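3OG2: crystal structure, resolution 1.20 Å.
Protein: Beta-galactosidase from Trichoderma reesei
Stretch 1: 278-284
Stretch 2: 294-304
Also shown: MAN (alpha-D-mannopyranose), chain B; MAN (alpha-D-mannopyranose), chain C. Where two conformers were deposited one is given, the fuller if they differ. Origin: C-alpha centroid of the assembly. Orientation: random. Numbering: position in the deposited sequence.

Stretch 1 (278-284) EFQGGAF
Stretch 2, residues 294-304: QCSALVNHEFE

Residues 278-284 include strand residues Phe279 and Gln280 (phi/psi -125/139 and -48/123) and then run into loop. They pack against a helical end (294-298), a break at Val299-Asn300, and the first turn of a second helix (301-304). No direct hydrogen bond joins the stretches; the contact is by packing, burying 330 Å² summed over both sides. CA-CA register sets Ala283 beside Cys295 (6.0 Å) and Gly282 beside Val299 (5.3 Å), so stretch 1 is met in reverse as stretch 2 advances.

Gln294 makes no contact, but its O accepts from Leu298 N at 3.1 Å. Cys295 (-63/-36, chi1 m) points toward stretch 1, its SG 4.1 Å from Ala283 CB and 4.1 Å from Phe284 O. That sulfur is bonded covalently elsewhere in the structure. Ala283, extended at -151/148, offers it a small apolar methyl. Phe284 (chi1 p) directs its CB away; its carbonyl O makes the contact. Ser296 points away and Ala297 is out of reach.

Cys295 O receives Val299 N at 2.9 Å, yet Val299 itself is the first residue to leave helical phi/psi (-96/68). With chi1 t, its branched side chain lies over the glycine loop: CG1 is 3.6 Å from Gly281 C and 3.5 Å from Gly282 N, while CG2 is 3.9 Å from Gln280 NE2. Gly282 adopts 175/-151 after Gly281 at -121/4. Gln280 (chi1 t, chi2 t) braces this loop internally, NE2 donating to Gly282 O at 3.0 Å and 160°.

Asn300 (-103/-166, chi1 p) caps the second helix. Its OD1 accepts from Phe303 N at 3.0 Å and 170°, and weakly from Glu302 N at 3.1 Å; its ND2 donates to O4 of the chain C mannose at 3.2 Å. His301 (chi1 p) and Glu302 (chi1 m) face sugar instead of stretch 1: His301 NE2 donates to O4 of the chain B mannose at 2.9 Å, and this O4 donates to Glu302 OE2 at 2.7 Å.

Phe303 (-53/-47, chi1 t, chi2 86°) points toward stretch 1, which covers 62 Å² of it. CE2 lies 3.2 Å from Gln280 O, which sits at the ring edge near its plane, and CZ is 3.8 Å from Gln280 CB. Phe303 CZ also meets Phe279 CE2 obliquely at 3.9 Å, joining two buried aromatics; Phe279 has chi1 t. Finally, Glu304 (chi1 m, chi2 t) brings OE2 within 2.8 Å of water 1 O, which also has a weak hydrogen bond to Gly281 O at 3.3 Å.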

# COMPACT_ATOMS: atom_id res chain seq x y z
N GLU A 278 -6.69 -8.51 -6.54
CA GLU A 278 -6.71 -7.55 -5.44
C GLU A 278 -7.77 -8.01 -4.46
O GLU A 278 -8.96 -8.09 -4.86
CB GLU A 278 -7.08 -6.12 -5.80
CG GLU A 278 -6.14 -5.54 -6.88
CD GLU A 278 -6.71 -4.22 -7.35
OE1 GLU A 278 -7.57 -3.58 -6.68
OE2 GLU A 278 -6.29 -3.76 -8.44
N PHE A 279 -7.38 -8.30 -3.24
CA PHE A 279 -8.36 -8.58 -2.20
C PHE A 279 -8.08 -7.62 -1.04
O PHE A 279 -6.93 -7.39 -0.67
CB PHE A 279 -8.32 -10.04 -1.76
CG PHE A 279 -9.54 -10.29 -0.85
CD1 PHE A 279 -10.81 -10.51 -1.42
CD2 PHE A 279 -9.40 -10.27 0.53
CE1 PHE A 279 -11.90 -10.69 -0.57
CE2 PHE A 279 -10.50 -10.46 1.34
CZ PHE A 279 -11.75 -10.64 0.81
N GLN A 280 -9.14 -7.08 -0.45
CA GLN A 280 -9.04 -6.06 0.58
C GLN A 280 -8.05 -6.37 1.69
O GLN A 280 -8.15 -7.38 2.41
CB GLN A 280 -10.46 -5.93 1.17
CG GLN A 280 -10.56 -4.81 2.19
CD GLN A 280 -11.99 -4.28 2.29
OE1 GLN A 280 -12.97 -4.98 1.99
NE2 GLN A 280 -12.10 -3.01 2.68
N GLY A 281 -7.11 -5.43 1.83
CA GLY A 281 -6.15 -5.41 2.93
C GLY A 281 -6.23 -4.14 3.76
O GLY A 281 -5.36 -3.97 4.64
N GLY A 282 -7.17 -3.27 3.47
CA GLY A 282 -7.33 -2.04 4.22
C GLY A 282 -8.43 -1.25 3.54
O GLY A 282 -9.33 -1.82 2.88
N ALA A 283 -8.33 0.06 3.66
CA ALA A 283 -9.29 0.96 2.99
C ALA A 283 -8.58 2.26 2.68
O ALA A 283 -7.70 2.64 3.46
CB ALA A 283 -10.46 1.21 3.91
N PHE A 284 -8.95 2.93 1.58
CA PHE A 284 -8.50 4.31 1.44
C PHE A 284 -9.38 5.18 2.34
O PHE A 284 -10.41 4.75 2.90
CB PHE A 284 -8.55 4.73 -0.02
CG PHE A 284 -9.87 4.60 -0.76
CD1 PHE A 284 -10.90 5.51 -0.55
CD2 PHE A 284 -10.10 3.58 -1.67
CE1 PHE A 284 -12.14 5.45 -1.20
CE2 PHE A 284 -11.33 3.51 -2.34
CZ PHE A 284 -12.34 4.43 -2.12
N GLN A 294 -8.59 4.15 12.29
CA GLN A 294 -9.96 3.61 12.27
C GLN A 294 -10.12 2.64 11.09
O GLN A 294 -10.73 1.56 11.19
CB GLN A 294 -10.96 4.77 12.26
CG GLN A 294 -12.11 4.44 13.22
CD GLN A 294 -13.02 5.61 13.46
OE1 GLN A 294 -12.68 6.47 14.26
NE2 GLN A 294 -14.17 5.63 12.79
N CYS A 295 -9.50 2.96 9.93
CA CYS A 295 -9.56 1.94 8.87
C CYS A 295 -8.86 0.63 9.22
O CYS A 295 -9.33 -0.45 8.84
CB CYS A 295 -8.96 2.52 7.58
SG CYS A 295 -9.86 3.92 6.90
N SER A 296 -7.77 0.69 9.96
CA SER A 296 -7.08 -0.54 10.38
C SER A 296 -7.89 -1.34 11.42
O SER A 296 -7.74 -2.54 11.52
CB SER A 296 -5.70 -0.24 10.96
OG SER A 296 -5.81 0.25 12.33
N ALA A 297 -8.78 -0.66 12.14
CA ALA A 297 -9.67 -1.34 13.11
C ALA A 297 -10.81 -2.02 12.34
O ALA A 297 -11.25 -3.07 12.81
CB ALA A 297 -10.21 -0.35 14.11
N LEU A 298 -11.22 -1.48 11.22
CA LEU A 298 -12.22 -2.13 10.39
C LEU A 298 -11.56 -3.36 9.78
O LEU A 298 -12.01 -4.49 9.93
CB LEU A 298 -12.73 -1.18 9.29
CG LEU A 298 -13.66 -1.82 8.26
CD1 LEU A 298 -14.97 -2.33 8.89
CD2 LEU A 298 -14.00 -0.82 7.15
N VAL A 299 -10.45 -3.13 9.09
CA VAL A 299 -9.82 -4.22 8.34
C VAL A 299 -8.72 -4.83 9.22
O VAL A 299 -7.53 -4.70 8.94
CB VAL A 299 -9.29 -3.73 6.99
CG1 VAL A 299 -8.78 -4.90 6.17
CG2 VAL A 299 -10.39 -2.94 6.23
N ASN A 300 -9.18 -5.48 10.29
CA ASN A 300 -8.23 -5.90 11.34
C ASN A 300 -7.91 -7.38 11.27
O ASN A 300 -8.19 -8.06 10.26
CB ASN A 300 -8.82 -5.46 12.68
CG ASN A 300 -10.04 -6.30 13.09
OD1 ASN A 300 -10.55 -7.07 12.30
ND2 ASN A 300 -10.46 -6.14 14.33
N HIS A 301 -7.31 -7.93 12.33
CA HIS A 301 -6.94 -9.36 12.29
C HIS A 301 -8.15 -10.28 12.19
O HIS A 301 -8.06 -11.40 11.68
CB HIS A 301 -6.07 -9.67 13.54
CG HIS A 301 -6.81 -9.59 14.81
ND1 HIS A 301 -7.09 -8.43 15.49
CD2 HIS A 301 -7.32 -10.62 15.55
CE1 HIS A 301 -7.78 -8.76 16.62
NE2 HIS A 301 -7.93 -10.07 16.66
N GLU A 302 -9.29 -9.82 12.74
CA GLU A 302 -10.52 -10.61 12.69
C GLU A 302 -11.04 -10.69 11.26
O GLU A 302 -11.45 -11.74 10.78
CB GLU A 302 -11.59 -10.02 13.62
CG GLU A 302 -11.16 -10.12 15.07
CD GLU A 302 -12.08 -9.44 16.04
OE1 GLU A 302 -12.67 -8.40 15.65
OE2 GLU A 302 -12.15 -9.88 17.20
N PHE A 303 -11.04 -9.52 10.61
CA PHE A 303 -11.38 -9.52 9.19
C PHE A 303 -10.50 -10.51 8.45
O PHE A 303 -10.95 -11.28 7.60
CB PHE A 303 -11.25 -8.08 8.66
CG PHE A 303 -11.01 -8.05 7.16
CD1 PHE A 303 -12.08 -8.08 6.29
CD2 PHE A 303 -9.73 -7.99 6.60
CE1 PHE A 303 -11.88 -8.08 4.91
CE2 PHE A 303 -9.50 -8.01 5.24
CZ PHE A 303 -10.59 -8.04 4.38
N GLU A 304 -9.19 -10.49 8.70
CA GLU A 304 -8.29 -11.39 7.93
C GLU A 304 -8.64 -12.83 8.16
O GLU A 304 -8.73 -13.65 7.23
CB GLU A 304 -6.80 -11.18 8.30
CG GLU A 304 -6.34 -9.77 7.88
CD GLU A 304 -4.88 -9.60 8.24
OE1 GLU A 304 -4.45 -10.22 9.30
OE2 GLU A 304 -4.19 -8.83 7.59
C1 MAN B . -8.72 -11.79 22.15
C2 MAN B . -9.26 -13.00 21.41
C3 MAN B . -9.31 -12.79 19.90
C4 MAN B . -10.09 -11.50 19.63
C5 MAN B . -9.41 -10.32 20.34
C6 MAN B . -10.28 -9.05 20.19
O2 MAN B . -10.58 -13.18 21.91
O3 MAN B . -9.93 -13.88 19.26
O4 MAN B . -10.05 -11.26 18.25
O5 MAN B . -9.37 -10.62 21.73
O6 MAN B . -9.56 -7.93 20.69
C1 MAN C . -8.14 -3.36 19.60
C2 MAN C . -9.56 -3.82 19.13
C3 MAN C . -9.42 -4.34 17.68
C4 MAN C . -8.93 -3.23 16.74
C5 MAN C . -7.60 -2.67 17.29
C6 MAN C . -7.36 -1.32 16.54
O2 MAN C . -10.44 -2.74 19.22
O3 MAN C . -10.71 -4.67 17.13
O4 MAN C . -8.58 -3.88 15.50
O5 MAN C . -7.66 -2.41 18.68
O6 MAN C . -5.98 -1.02 16.84
O HOH W 1 -4.60 -7.13 5.45